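Local coordinates for hydrogen peroxide-inducible genes activator (Corynebacterium glutamicum, PDB 6G1D), which senses hydrogen peroxide and probably switches genes on in response, as a LysR-type transcription factor with a helix-turn-helix DNA-binding part and a regulatory domain, at residues Asp171-Val176 with Thr277-Ile282; Gln188-Ser193 with Ala268-Asn273; Leu198-Leu203 with Ser250-Ile255. The protein carries 1 engineered substitution. All blocks are in the same frame, centred on the assembly; numbering follows the deposited sequence.

In the fold
All three contacts lie in one half of the LysR regulatory domain, which belongs to the periplasmic-binding-protein clan. Their centres are 13 Å apart in each pairing. They meet in one mixed sheet, where strand 164-179 runs between strands 267-287 and 251-254. Interaction 1 joins 164-179 to 267-287. Interaction 2 uses an earlier part of 267-287 and ties it to the loop after 164-179. Interaction 3 ties the same loop, further on, to strand 251-254. Along the chain, interaction 1 encloses interaction 2, which encloses interaction 3. The loop between strand 164-179 and helix 208-219 is thus pinned to the sheet at two places.

Interaction 1: Asp171-Val176 with Thr277-Ile282; sequences DEDFIV and TANRRI
Glu172 and Arg280 form a hydrogen-bonded pair in an antiparallel ladder of the mixed sheet in the LysR regulatory domain, a periplasmic-binding-protein-like fold. The backbone bond from Glu172 N to Arg280 O is 2.8 Å, and Arg280 N returns one to Glu172 O. Phe174 N extends the ladder with a straight bond to Ala278 O.

Each face of the sheet carries a salt bridge. The side chains of Glu172 and Arg280 lie side by side and point the same way. Glu172 OE1 accepts from Arg280 NE at 3.0 Å and from Arg280 NH2 at 2.9 Å. The oxygen lies in the guanidinium plane, but both nitrogens approach it from above one face of the carboxylate. The two planes are 51° apart. Ser256 binds Glu172 OE2, and Thr109 binds Arg280 NH1. A sulfate ion lies near the Arg280 side chain.

On the other face, Arg281 NH2 is 2.8 Å from Asp171 OD2. A bend at chi3 (-82°) brings Arg281 NE to Asp171 OD1. Both hydrogen bonds are weak, although the planes differ by only 18°.

One water links Asp171 OD1 to Asn279 OD1. Another links Asp173 OD1 to Asn279 ND2. Asp173 OD2 is hydrogen-bonded to Asn324 ND2.

The apolar part centres on Phe174. Its CD2 is 4.3 Å from Ala278 CB, and Asn279 CA sits over one ring face, 3.9 Å above the plane and offset toward the rim.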
ATOM      1  N   ASP B 171      19.146 -29.054  -1.692  1.00 41.93           N
ATOM      2  CA  ASP B 171      17.908 -29.290  -2.435  1.00 43.47           C
ATOM      3  C   ASP B 171      16.823 -29.821  -1.483  1.00 43.21           C
ATOM      4  O   ASP B 171      17.044 -30.800  -0.761  1.00 41.11           O
ATOM      5  CB  ASP B 171      18.155 -30.309  -3.544  1.00 42.90           C
ATOM      6  CG  ASP B 171      18.988 -29.762  -4.646  1.00 45.85           C
ATOM      7  OD1 ASP B 171      18.858 -28.570  -4.964  1.00 47.33           O
ATOM      8  OD2 ASP B 171      19.777 -30.521  -5.247  1.00 47.60           O
ATOM      9  N   GLU B 172      15.689 -29.142  -1.455  1.00 35.30           N
ATOM     10  CA  GLU B 172      14.593 -29.506  -0.563  1.00 34.21           C
ATOM     11  C   GLU B 172      13.464 -30.059  -1.404  1.00 37.57           C
ATOM     12  O   GLU B 172      12.941 -29.347  -2.288  1.00 33.97           O
ATOM     13  CB  GLU B 172      14.092 -28.294   0.195  1.00 33.35           C
ATOM     14  CG  GLU B 172      12.891 -28.554   1.073  1.00 33.78           C
ATOM     15  CD  GLU B 172      12.560 -27.397   1.987  1.00 36.48           C
ATOM     16  OE1 GLU B 172      12.948 -26.239   1.660  1.00 35.40           O
ATOM     17  OE2 GLU B 172      11.891 -27.657   3.031  1.00 34.90           O
ATOM     18  N   ASP B 173      13.056 -31.289  -1.114  1.00 34.38           N
ATOM     19  CA  ASP B 173      11.974 -31.919  -1.867  1.00 34.89           C
ATOM     20  C   ASP B 173      10.638 -31.256  -1.568  1.00 34.17           C
ATOM     21  O   ASP B 173      10.452 -30.700  -0.497  1.00 33.38           O
ATOM     22  CB  ASP B 173      11.901 -33.419  -1.558  1.00 36.18           C
ATOM     23  CG  ASP B 173      13.039 -34.210  -2.203  1.00 42.81           C
ATOM     24  OD1 ASP B 173      13.445 -33.912  -3.371  1.00 49.85           O
ATOM     25  OD2 ASP B 173      13.522 -35.158  -1.549  1.00 49.56           O
ATOM     26  N   PHE B 174       9.732 -31.300  -2.538  1.00 35.62           N
ATOM     27  CA  PHE B 174       8.321 -31.043  -2.273  1.00 35.39           C
ATOM     28  C   PHE B 174       7.589 -32.353  -1.900  1.00 36.79           C
ATOM     29  O   PHE B 174       8.092 -33.444  -2.101  1.00 40.18           O
ATOM     30  CB  PHE B 174       7.624 -30.454  -3.490  1.00 36.68           C
ATOM     31  CG  PHE B 174       8.254 -29.188  -3.994  1.00 37.99           C
ATOM     32  CD1 PHE B 174       8.485 -28.137  -3.135  1.00 38.24           C
ATOM     33  CD2 PHE B 174       8.591 -29.047  -5.334  1.00 38.98           C
ATOM     34  CE1 PHE B 174       9.071 -26.968  -3.589  1.00 43.11           C
ATOM     35  CE2 PHE B 174       9.158 -27.893  -5.797  1.00 42.51           C
ATOM     36  CZ  PHE B 174       9.401 -26.853  -4.923  1.00 42.92           C
ATOM     37  N   ILE B 175       6.408 -32.177  -1.345  1.00 32.96           N
ATOM     38  CA  ILE B 175       5.471 -33.235  -1.072  1.00 35.01           C
ATOM     39  C   ILE B 175       4.087 -32.709  -1.474  1.00 34.88           C
ATOM     40  O   ILE B 175       3.823 -31.520  -1.367  1.00 33.60           O
ATOM     41  CB  ILE B 175       5.482 -33.628   0.412  1.00 33.88           C
ATOM     42  CG1 ILE B 175       4.662 -34.913   0.657  1.00 37.66           C
ATOM     43  CG2 ILE B 175       4.978 -32.493   1.325  1.00 33.03           C
ATOM     44  CD1 ILE B 175       5.025 -35.630   1.950  1.00 38.33           C
ATOM     45  N   VAL B 176       3.244 -33.605  -1.963  1.00 34.10           N
ATOM     46  CA  VAL B 176       1.866 -33.292  -2.354  1.00 34.52           C
ATOM     47  C   VAL B 176       0.972 -33.404  -1.136  1.00 34.66           C
ATOM     48  O   VAL B 176       1.045 -34.375  -0.399  1.00 38.07           O
ATOM     49  CB  VAL B 176       1.374 -34.242  -3.455  1.00 35.66           C
ATOM     50  CG1 VAL B 176      -0.043 -33.883  -3.889  1.00 38.18           C
ATOM     51  CG2 VAL B 176       2.320 -34.231  -4.651  1.00 35.67           C
ATOM     52  N   THR B 277      11.992 -35.622 -10.322  1.00 47.22           N
ATOM     53  CA  THR B 277      12.634 -34.585  -9.558  1.00 53.10           C
ATOM     54  C   THR B 277      11.626 -33.483  -9.300  1.00 49.96           C
ATOM     55  O   THR B 277      11.101 -32.887 -10.227  1.00 49.37           O
ATOM     56  CB  THR B 277      13.866 -34.048 -10.291  1.00 55.43           C
ATOM     57  OG1 THR B 277      14.788 -35.139 -10.440  1.00 54.29           O
ATOM     58  CG2 THR B 277      14.543 -32.903  -9.452  1.00 57.53           C
ATOM     59  N   ALA B 278      11.351 -33.239  -8.024  1.00 41.98           N
ATOM     60  CA  ALA B 278      10.417 -32.210  -7.614  1.00 41.00           C
ATOM     61  C   ALA B 278      10.945 -31.593  -6.334  1.00 38.24           C
ATOM     62  O   ALA B 278      10.630 -32.062  -5.214  1.00 37.03           O
ATOM     63  CB  ALA B 278       9.015 -32.835  -7.416  1.00 40.95           C
ATOM     64  N   ASN B 279      11.768 -30.569  -6.497  1.00 39.03           N
ATOM     65  CA  ASN B 279      12.465 -29.963  -5.363  1.00 40.77           C
ATOM     66  C   ASN B 279      12.780 -28.474  -5.642  1.00 42.10           C
ATOM     67  O   ASN B 279      12.509 -27.990  -6.727  1.00 39.83           O
ATOM     68  CB  ASN B 279      13.733 -30.809  -5.028  1.00 39.17           C
ATOM     69  CG  ASN B 279      14.778 -30.773  -6.118  1.00 41.38           C
ATOM     70  OD1 ASN B 279      14.738 -29.958  -7.016  1.00 41.64           O
ATOM     71  ND2 ASN B 279      15.729 -31.680  -6.031  1.00 42.78           N
ATOM     72  N   ARG B 280      13.322 -27.769  -4.660  1.00 39.17           N
ATOM     73  CA  ARG B 280      13.858 -26.407  -4.880  1.00 36.75           C
ATOM     74  C   ARG B 280      15.266 -26.369  -4.336  1.00 37.50           C
ATOM     75  O   ARG B 280      15.580 -27.100  -3.379  1.00 36.63           O
ATOM     76  CB  ARG B 280      13.002 -25.369  -4.194  1.00 35.48           C
ATOM     77  CG  ARG B 280      12.936 -25.510  -2.688  1.00 36.81           C
ATOM     78  CD  ARG B 280      12.060 -24.465  -2.102  1.00 38.81           C
ATOM     79  NE  ARG B 280      11.968 -24.580  -0.659  1.00 35.60           N
ATOM     80  CZ  ARG B 280      11.238 -23.769   0.094  1.00 35.08           C
ATOM     81  NH1 ARG B 280      10.534 -22.777  -0.462  1.00 37.26           N
ATOM     82  NH2 ARG B 280      11.211 -23.941   1.401  1.00 36.25           N
ATOM     83  N   ARG B 281      16.121 -25.559  -4.957  1.00 37.22           N
ATOM     84  CA  ARG B 281      17.486 -25.365  -4.475  1.00 37.56           C
ATOM     85  C   ARG B 281      17.515 -24.109  -3.629  1.00 37.11           C
ATOM     86  O   ARG B 281      17.217 -23.018  -4.133  1.00 37.39           O
ATOM     87  CB  ARG B 281      18.484 -25.293  -5.634  1.00 44.07           C
ATOM     88  CG  ARG B 281      19.916 -25.036  -5.169  1.00 45.52           C
ATOM     89  CD  ARG B 281      20.924 -25.600  -6.137  1.00 51.67           C
ATOM     90  NE  ARG B 281      21.136 -27.040  -5.939  1.00 53.41           N
ATOM     91  CZ  ARG B 281      21.753 -27.839  -6.813  1.00 58.86           C
ATOM     92  NH1 ARG B 281      22.133 -27.408  -8.006  1.00 69.14           N
ATOM     93  NH2 ARG B 281      21.905 -29.127  -6.503  1.00 56.43           N
ATOM     94  N   ILE B 282      17.855 -24.268  -2.359  1.00 36.19           N
ATOM     95  CA  ILE B 282      17.967 -23.173  -1.422  1.00 35.50           C
ATOM     96  C   ILE B 282      19.434 -22.798  -1.287  1.00 38.25           C
ATOM     97  O   ILE B 282      20.334 -23.661  -1.338  1.00 36.81           O
ATOM     98  CB  ILE B 282      17.393 -23.568  -0.050  1.00 36.97           C
ATOM     99  CG1 ILE B 282      15.910 -23.834  -0.162  1.00 36.98           C
ATOM    100  CG2 ILE B 282      17.607 -22.462   0.977  1.00 36.82           C
ATOM    101  CD1 ILE B 282      15.058 -22.630  -0.591  1.00 36.61           C
TER
HETATM  102  O   HOH W   1      17.346 -28.458  -7.429  1.00 59.65           O
HETATM  103  O   HOH W   2      12.842 -34.648  -5.923  0.96 47.62           O
HETATM  104  O   HOH W   3      15.904 -33.684  -4.073  1.00 55.82           O
HETATM  105  O   HOH W   4       9.378 -34.426  -4.271  1.00 46.40           O

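Interaction 2: Gln188-Ser193 with Ala268-Asn273; sequences QDLELS and ATANFN
Leu190 and Phe272 bring their backbones together at the tight centre of this contact. Leu190 N donates to Asn271 O at 3.1 Å. Leu190 O accepts from Asn273 N at 2.8 Å, and Phe272 CA adds a CA-H...O contact to the same oxygen.

The side chains close round this bridge. Leu190 CB lies 3.7 Å from Phe272 CD1. Leu190 CD1 reaches Ala270 CB at 3.8 Å. The Phe272 ring turns its edge to two carbonyl oxygens, Leu190 O and Glu191 O, both near the ring plane. Leu192 CD1 lies over one face of the ring. Val176 of strand 164-179 also packs on Phe272.

The contact is a single beta bridge, not a ladder. It fastens the loop after strand 164-179 to the part of strand 267-287 where the chain leaves regular strand geometry at Asn271.

The Gln188 side is also well held. Gln188 bends at chi2 (-56°), which turns CD toward the buried Asn271. Its OE1 accepts a straight bond from Asn271 ND2 at 2.9 Å, in the carbonyl plane, on a lone pair. The two amides are turned 58° apart. Beside them a water joins Gln188 NE2 to Thr269 OG1, and Gly186 O also accepts from this NE2.

The other flank is the loose, solvent side. Glu191 is exposed, and its OE1 takes a weak, bent bond from Asn273 ND2 at 2.8 Å. The carboxylate and amide planes stand 66° apart. Asp189, also exposed, pairs with Arg187 through a salt bridge.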
ATOM      1  N   GLN B 188       2.803 -43.098  -3.118  1.00 45.95           N
ATOM      2  CA  GLN B 188       4.221 -42.791  -3.145  1.00 48.70           C
ATOM      3  C   GLN B 188       4.833 -42.956  -4.538  1.00 46.08           C
ATOM      4  O   GLN B 188       6.066 -42.866  -4.692  1.00 52.52           O
ATOM      5  CB  GLN B 188       4.951 -43.690  -2.132  1.00 47.66           C
ATOM      6  CG  GLN B 188       4.442 -43.552  -0.694  1.00 45.82           C
ATOM      7  CD  GLN B 188       4.487 -42.145  -0.158  1.00 42.86           C
ATOM      8  OE1 GLN B 188       5.462 -41.436  -0.362  1.00 43.18           O
ATOM      9  NE2 GLN B 188       3.431 -41.725   0.539  1.00 41.43           N
ATOM     10  N   ASP B 189       3.995 -43.115  -5.551  1.00 45.45           N
ATOM     11  CA  ASP B 189       4.474 -43.474  -6.895  1.00 49.97           C
ATOM     12  C   ASP B 189       3.888 -42.570  -8.006  1.00 50.41           C
ATOM     13  O   ASP B 189       3.772 -42.992  -9.141  1.00 52.44           O
ATOM     14  CB  ASP B 189       4.131 -44.954  -7.193  1.00 50.30           C
ATOM     15  CG  ASP B 189       2.608 -45.228  -7.217  1.00 51.57           C
ATOM     16  OD1 ASP B 189       2.242 -46.363  -7.601  1.00 62.03           O
ATOM     17  OD2 ASP B 189       1.785 -44.323  -6.900  1.00 49.04           O
ATOM     18  N   LEU B 190       3.537 -41.338  -7.687  1.00 51.75           N
ATOM     19  CA  LEU B 190       2.888 -40.461  -8.685  1.00 49.69           C
ATOM     20  C   LEU B 190       3.889 -40.110  -9.780  1.00 49.40           C
ATOM     21  O   LEU B 190       5.096 -39.989  -9.524  1.00 50.52           O
ATOM     22  CB  LEU B 190       2.368 -39.169  -8.048  1.00 47.17           C
ATOM     23  CG  LEU B 190       1.340 -39.288  -6.914  1.00 46.68           C
ATOM     24  CD1 LEU B 190       0.972 -37.922  -6.358  1.00 48.16           C
ATOM     25  CD2 LEU B 190       0.128 -40.074  -7.312  1.00 52.21           C
ATOM     26  N   GLU B 191       3.384 -39.966 -11.003  1.00 49.15           N
ATOM     27  CA  GLU B 191       4.129 -39.375 -12.098  1.00 48.85           C
ATOM     28  C   GLU B 191       3.803 -37.905 -12.165  1.00 47.04           C
ATOM     29  O   GLU B 191       2.805 -37.488 -11.623  1.00 46.37           O
ATOM     30  CB  GLU B 191       3.745 -40.071 -13.415  1.00 54.99           C
ATOM     31  CG  GLU B 191       4.299 -41.479 -13.538  1.00 60.58           C
ATOM     32  CD  GLU B 191       5.811 -41.482 -13.732  1.00 66.87           C
ATOM     33  OE1 GLU B 191       6.400 -42.582 -13.679  1.00 87.21           O
ATOM     34  OE2 GLU B 191       6.450 -40.412 -13.971  1.00 63.88           O
ATOM     35  N   LEU B 192       4.586 -37.126 -12.887  1.00 53.43           N
ATOM     36  CA  LEU B 192       4.379 -35.690 -12.957  1.00 54.19           C
ATOM     37  C   LEU B 192       3.020 -35.368 -13.517  1.00 55.36           C
ATOM     38  O   LEU B 192       2.364 -34.441 -13.083  1.00 53.23           O
ATOM     39  CB  LEU B 192       5.433 -35.074 -13.842  1.00 57.62           C
ATOM     40  CG  LEU B 192       6.110 -33.828 -13.337  1.00 54.86           C
ATOM     41  CD1 LEU B 192       6.693 -34.096 -11.977  1.00 56.60           C
ATOM     42  CD2 LEU B 192       7.213 -33.501 -14.308  1.00 61.67           C
ATOM     43  N   SER B 193       2.626 -36.131 -14.516  1.00 54.47           N
ATOM     44  CA  SER B 193       1.308 -36.002 -15.126  1.00 58.23           C
ATOM     45  C   SER B 193       0.117 -36.096 -14.144  1.00 58.55           C
ATOM     46  O   SER B 193      -0.962 -35.623 -14.440  1.00 56.40           O
ATOM     47  CB  SER B 193       1.149 -37.048 -16.236  1.00 60.28           C
ATOM     48  OG  SER B 193       1.233 -38.354 -15.718  1.00 61.27           O
ATOM     49  N   ALA B 268      -3.895 -35.349   3.990  1.00 36.33           N
ATOM     50  CA  ALA B 268      -3.039 -36.482   3.691  1.00 36.57           C
ATOM     51  C   ALA B 268      -1.964 -36.024   2.739  1.00 37.91           C
ATOM     52  O   ALA B 268      -2.037 -34.907   2.226  1.00 36.71           O
ATOM     53  CB  ALA B 268      -3.831 -37.616   3.094  1.00 42.55           C
ATOM     54  N   THR B 269      -0.961 -36.859   2.512  1.00 36.10           N
ATOM     55  CA  THR B 269       0.157 -36.528   1.650  1.00 36.51           C
ATOM     56  C   THR B 269       0.408 -37.615   0.635  1.00 36.19           C
ATOM     57  O   THR B 269      -0.014 -38.746   0.810  1.00 37.53           O
ATOM     58  CB  THR B 269       1.471 -36.352   2.473  1.00 37.60           C
ATOM     59  OG1 THR B 269       1.734 -37.538   3.226  1.00 36.38           O
ATOM     60  CG2 THR B 269       1.383 -35.137   3.405  1.00 37.94           C
ATOM     61  N   ALA B 270       1.167 -37.268  -0.389  1.00 35.27           N
ATOM     62  CA  ALA B 270       1.579 -38.180  -1.434  1.00 36.06           C
ATOM     63  C   ALA B 270       2.901 -37.731  -2.015  1.00 35.71           C
ATOM     64  O   ALA B 270       3.263 -36.560  -1.908  1.00 34.96           O
ATOM     65  CB  ALA B 270       0.551 -38.168  -2.542  1.00 36.76           C
ATOM     66  N   ASN B 271       3.595 -38.645  -2.689  1.00 36.48           N
ATOM     67  CA  ASN B 271       4.842 -38.291  -3.355  1.00 36.48           C
ATOM     68  C   ASN B 271       4.923 -38.817  -4.762  1.00 37.91           C
ATOM     69  O   ASN B 271       4.303 -39.823  -5.102  1.00 39.09           O
ATOM     70  CB  ASN B 271       6.046 -38.829  -2.566  1.00 36.40           C
ATOM     71  CG  ASN B 271       6.323 -38.020  -1.317  1.00 35.03           C
ATOM     72  OD1 ASN B 271       6.744 -36.863  -1.415  1.00 34.19           O
ATOM     73  ND2 ASN B 271       6.059 -38.603  -0.148  1.00 34.98           N
ATOM     74  N   PHE B 272       5.742 -38.145  -5.557  1.00 39.92           N
ATOM     75  CA  PHE B 272       6.117 -38.620  -6.861  1.00 40.97           C
ATOM     76  C   PHE B 272       7.095 -39.765  -6.699  1.00 44.37           C
ATOM     77  O   PHE B 272       7.749 -39.877  -5.659  1.00 41.29           O
ATOM     78  CB  PHE B 272       6.738 -37.499  -7.680  1.00 40.56           C
ATOM     79  CG  PHE B 272       5.822 -36.337  -7.886  1.00 39.89           C
ATOM     80  CD1 PHE B 272       4.760 -36.441  -8.771  1.00 41.37           C
ATOM     81  CD2 PHE B 272       6.039 -35.152  -7.228  1.00 40.05           C
ATOM     82  CE1 PHE B 272       3.891 -35.375  -8.946  1.00 43.34           C
ATOM     83  CE2 PHE B 272       5.183 -34.084  -7.388  1.00 42.30           C
ATOM     84  CZ  PHE B 272       4.106 -34.192  -8.249  1.00 44.66           C
ATOM     85  N   ASN B 273       7.185 -40.607  -7.737  1.00 50.82           N
ATOM     86  CA  ASN B 273       8.088 -41.757  -7.730  1.00 55.94           C
ATOM     87  C   ASN B 273       9.565 -41.317  -7.750  1.00 55.08           C
ATOM     88  O   ASN B 273       9.875 -40.148  -8.004  1.00 56.59           O
ATOM     89  CB  ASN B 273       7.752 -42.769  -8.842  1.00 57.26           C
ATOM     90  CG  ASN B 273       7.980 -42.259 -10.247  1.00 61.89           C
ATOM     91  OD1 ASN B 273       9.096 -41.985 -10.666  1.00 62.92           O
ATOM     92  ND2 ASN B 273       6.916 -42.203 -11.001  1.00 64.03           N
TER
HETATM   93  O   HOH W   5       3.486 -39.214   2.076  1.00 40.38           O
HETATM   94  O   HOH W   6       5.162 -43.975 -10.881  1.00 62.63           O

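Interaction 3: Leu198-Leu203 with Ser250-Ile255; sequences LDLLLL and STLVPI
Ser250 is held by Asp199 and Leu201 through two backbone hydrogen bonds. Ser250 N donates to Asp199 O at 2.9 Å. Leu201 N donates to Ser250 O at 2.8 Å. The two bonds lie on either side of Leu200 in the sequence, and Leu200 CA adds a CA-H...O contact to Ser250 O. Leu200 and Ser250 thus form a single beta bridge.

Thr251 supplies a third bond. Its OG1 donates to Leu201 O at 2.7 Å, nearly along the C=O axis. OG1 is anti to the backbone N (chi1 -159°), which sets the hydroxyl beside the carbonyl carbon and within range of the loop.

Side chains pack beside these bonds. The CD2 branch of Leu200 meets CD1 of Leu252 at 4.0 Å as an apolar pair, the two side chains crossing obliquely. Leu198 CD2 packs against the Ser250 side chain, 3.8 Å from Ser250 OG. A water bridges Asp199 N and Ser250 OG.

The next shell is two helices and a strand. Leu200 and Leu202 pack on helix 208-219, through Cys217 and through His210 and Ile213. Leu201 and Thr251 rest on helix 237-245. Strand 251-254 is held from strand 164-179 by backbone bonds of Thr251 to Val177 and Val253 to Ile175.

The loop therefore docks at the start of an outermost strand of the sheet in this regulatory domain. Two of its three direct hydrogen bonds join main chain to main chain, while Thr251 alone contributes a side-chain hydroxyl. The hold thus rests mainly on main-chain groups, with one leucine pair and Leu198 packing beside them.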
ATOM      1  N   LEU B 198      -5.052 -32.626 -10.292  1.00 50.60           N
ATOM      2  CA  LEU B 198      -5.212 -31.829  -9.074  1.00 49.90           C
ATOM      3  C   LEU B 198      -5.754 -30.470  -9.427  1.00 49.81           C
ATOM      4  O   LEU B 198      -5.401 -29.905 -10.469  1.00 49.75           O
ATOM      5  CB  LEU B 198      -3.856 -31.657  -8.358  1.00 49.44           C
ATOM      6  CG  LEU B 198      -3.201 -32.982  -7.965  1.00 50.94           C
ATOM      7  CD1 LEU B 198      -1.854 -32.774  -7.320  1.00 53.50           C
ATOM      8  CD2 LEU B 198      -4.097 -33.742  -7.018  1.00 47.70           C
ATOM      9  N   ASP B 199      -6.621 -29.941  -8.565  1.00 50.74           N
ATOM     10  CA  ASP B 199      -6.937 -28.515  -8.587  1.00 53.16           C
ATOM     11  C   ASP B 199      -5.938 -27.874  -7.648  1.00 49.43           C
ATOM     12  O   ASP B 199      -6.153 -27.897  -6.437  1.00 49.17           O
ATOM     13  CB  ASP B 199      -8.383 -28.251  -8.128  1.00 51.49           C
ATOM     14  CG  ASP B 199      -9.409 -28.784  -9.119  1.00 61.85           C
ATOM     15  OD1 ASP B 199     -10.398 -29.381  -8.656  1.00 68.44           O
ATOM     16  OD2 ASP B 199      -9.216 -28.640 -10.359  1.00 57.57           O
ATOM     17  N   LEU B 200      -4.869 -27.324  -8.205  1.00 47.49           N
ATOM     18  CA  LEU B 200      -3.798 -26.757  -7.392  1.00 46.21           C
ATOM     19  C   LEU B 200      -4.203 -25.434  -6.783  1.00 48.30           C
ATOM     20  O   LEU B 200      -4.694 -24.558  -7.491  1.00 45.73           O
ATOM     21  CB  LEU B 200      -2.516 -26.587  -8.214  1.00 44.91           C
ATOM     22  CG  LEU B 200      -1.890 -27.877  -8.699  1.00 46.76           C
ATOM     23  CD1 LEU B 200      -0.760 -27.516  -9.676  1.00 51.26           C
ATOM     24  CD2 LEU B 200      -1.398 -28.710  -7.504  1.00 48.55           C
ATOM     25  N   LEU B 201      -4.014 -25.302  -5.469  1.00 45.31           N
ATOM     26  CA  LEU B 201      -4.143 -24.021  -4.762  1.00 41.75           C
ATOM     27  C   LEU B 201      -2.740 -23.578  -4.482  1.00 44.98           C
ATOM     28  O   LEU B 201      -1.986 -24.268  -3.788  1.00 47.24           O
ATOM     29  CB  LEU B 201      -4.905 -24.174  -3.452  1.00 43.48           C
ATOM     30  CG  LEU B 201      -6.284 -24.774  -3.585  1.00 46.62           C
ATOM     31  CD1 LEU B 201      -6.846 -25.264  -2.265  1.00 51.02           C
ATOM     32  CD2 LEU B 201      -7.227 -23.750  -4.159  1.00 52.93           C
ATOM     33  N   LEU B 202      -2.387 -22.420  -5.001  1.00 42.81           N
ATOM     34  CA  LEU B 202      -1.028 -21.884  -4.925  1.00 44.38           C
ATOM     35  C   LEU B 202      -1.055 -20.557  -4.183  1.00 43.75           C
ATOM     36  O   LEU B 202      -2.075 -19.844  -4.122  1.00 45.76           O
ATOM     37  CB  LEU B 202      -0.449 -21.676  -6.324  1.00 46.73           C
ATOM     38  CG  LEU B 202      -0.428 -22.928  -7.238  1.00 46.49           C
ATOM     39  CD1 LEU B 202       0.092 -22.619  -8.626  1.00 51.25           C
ATOM     40  CD2 LEU B 202       0.427 -24.019  -6.612  1.00 53.84           C
ATOM     41  N   LEU B 203       0.098 -20.228  -3.608  1.00 42.24           N
ATOM     42  CA  LEU B 203       0.327 -18.902  -3.102  1.00 44.86           C
ATOM     43  C   LEU B 203       0.316 -17.960  -4.335  1.00 42.62           C
ATOM     44  O   LEU B 203       0.492 -18.430  -5.476  1.00 42.53           O
ATOM     45  CB  LEU B 203       1.669 -18.871  -2.409  1.00 44.00           C
ATOM     46  CG  LEU B 203       1.828 -19.722  -1.155  1.00 43.54           C
ATOM     47  CD1 LEU B 203       3.279 -19.650  -0.667  1.00 43.88           C
ATOM     48  CD2 LEU B 203       0.794 -19.324  -0.098  1.00 44.85           C
ATOM     49  N   SER B 250      -5.782 -29.085  -3.818  1.00 37.02           N
ATOM     50  CA  SER B 250      -4.588 -29.730  -3.315  1.00 36.23           C
ATOM     51  C   SER B 250      -3.429 -28.774  -3.480  1.00 37.10           C
ATOM     52  O   SER B 250      -3.549 -27.758  -4.201  1.00 36.48           O
ATOM     53  CB  SER B 250      -4.328 -30.995  -4.133  1.00 38.39           C
ATOM     54  OG  SER B 250      -5.402 -31.915  -4.003  1.00 38.75           O
ATOM     55  N   THR B 251      -2.282 -29.086  -2.871  1.00 38.24           N
ATOM     56  CA  THR B 251      -1.087 -28.258  -3.077  1.00 37.81           C
ATOM     57  C   THR B 251       0.199 -29.050  -2.940  1.00 37.78           C
ATOM     58  O   THR B 251       0.179 -30.260  -2.715  1.00 38.96           O
ATOM     59  CB  THR B 251      -1.128 -26.999  -2.171  1.00 41.57           C
ATOM     60  OG1 THR B 251      -0.262 -25.967  -2.689  1.00 41.20           O
ATOM     61  CG2 THR B 251      -0.738 -27.342  -0.742  1.00 39.56           C
ATOM     62  N   LEU B 252       1.311 -28.361  -3.168  1.00 37.19           N
ATOM     63  CA  LEU B 252       2.644 -28.899  -2.867  1.00 38.94           C
ATOM     64  C   LEU B 252       3.323 -27.977  -1.845  1.00 37.49           C
ATOM     65  O   LEU B 252       3.205 -26.771  -1.942  1.00 35.89           O
ATOM     66  CB  LEU B 252       3.512 -29.044  -4.094  1.00 36.96           C
ATOM     67  CG  LEU B 252       3.240 -30.214  -5.043  1.00 39.51           C
ATOM     68  CD1 LEU B 252       1.899 -30.079  -5.773  1.00 39.73           C
ATOM     69  CD2 LEU B 252       4.357 -30.394  -6.040  1.00 41.49           C
ATOM     70  N   VAL B 253       3.980 -28.569  -0.857  1.00 34.92           N
ATOM     71  CA  VAL B 253       4.744 -27.806   0.118  1.00 35.23           C
ATOM     72  C   VAL B 253       6.166 -28.373   0.229  1.00 35.46           C
ATOM     73  O   VAL B 253       6.427 -29.534  -0.088  1.00 32.56           O
ATOM     74  CB  VAL B 253       4.076 -27.736   1.497  1.00 34.07           C
ATOM     75  CG1 VAL B 253       2.684 -27.140   1.368  1.00 40.39           C
ATOM     76  CG2 VAL B 253       4.060 -29.093   2.193  1.00 34.89           C
ATOM     77  N   PRO B 254       7.107 -27.531   0.669  1.00 35.86           N
ATOM     78  CA  PRO B 254       8.453 -28.053   0.946  1.00 35.83           C
ATOM     79  C   PRO B 254       8.425 -28.982   2.134  1.00 31.90           C
ATOM     80  O   PRO B 254       7.645 -28.749   3.054  1.00 31.87           O
ATOM     81  CB  PRO B 254       9.258 -26.798   1.294  1.00 37.73           C
ATOM     82  CG  PRO B 254       8.386 -25.650   0.920  1.00 40.70           C
ATOM     83  CD  PRO B 254       6.989 -26.095   0.980  1.00 38.26           C
ATOM     84  N   ILE B 255       9.254 -30.023   2.131  1.00 31.11           N
ATOM     85  CA  ILE B 255       9.215 -30.996   3.216  1.00 31.01           C
ATOM     86  C   ILE B 255       9.484 -30.441   4.621  1.00 30.47           C
ATOM     87  O   ILE B 255       8.942 -30.957   5.592  1.00 30.64           O
ATOM     88  CB  ILE B 255      10.088 -32.224   2.970  1.00 35.40           C
ATOM     89  CG1 ILE B 255      11.568 -31.879   2.756  1.00 33.40           C
ATOM     90  CG2 ILE B 255       9.503 -33.061   1.815  1.00 34.97           C
ATOM     91  CD1 ILE B 255      12.426 -33.120   2.927  1.00 35.82           C
TER
HETATM   92  O   HOH W   7      -7.364 -31.556  -6.017  1.00 38.10           O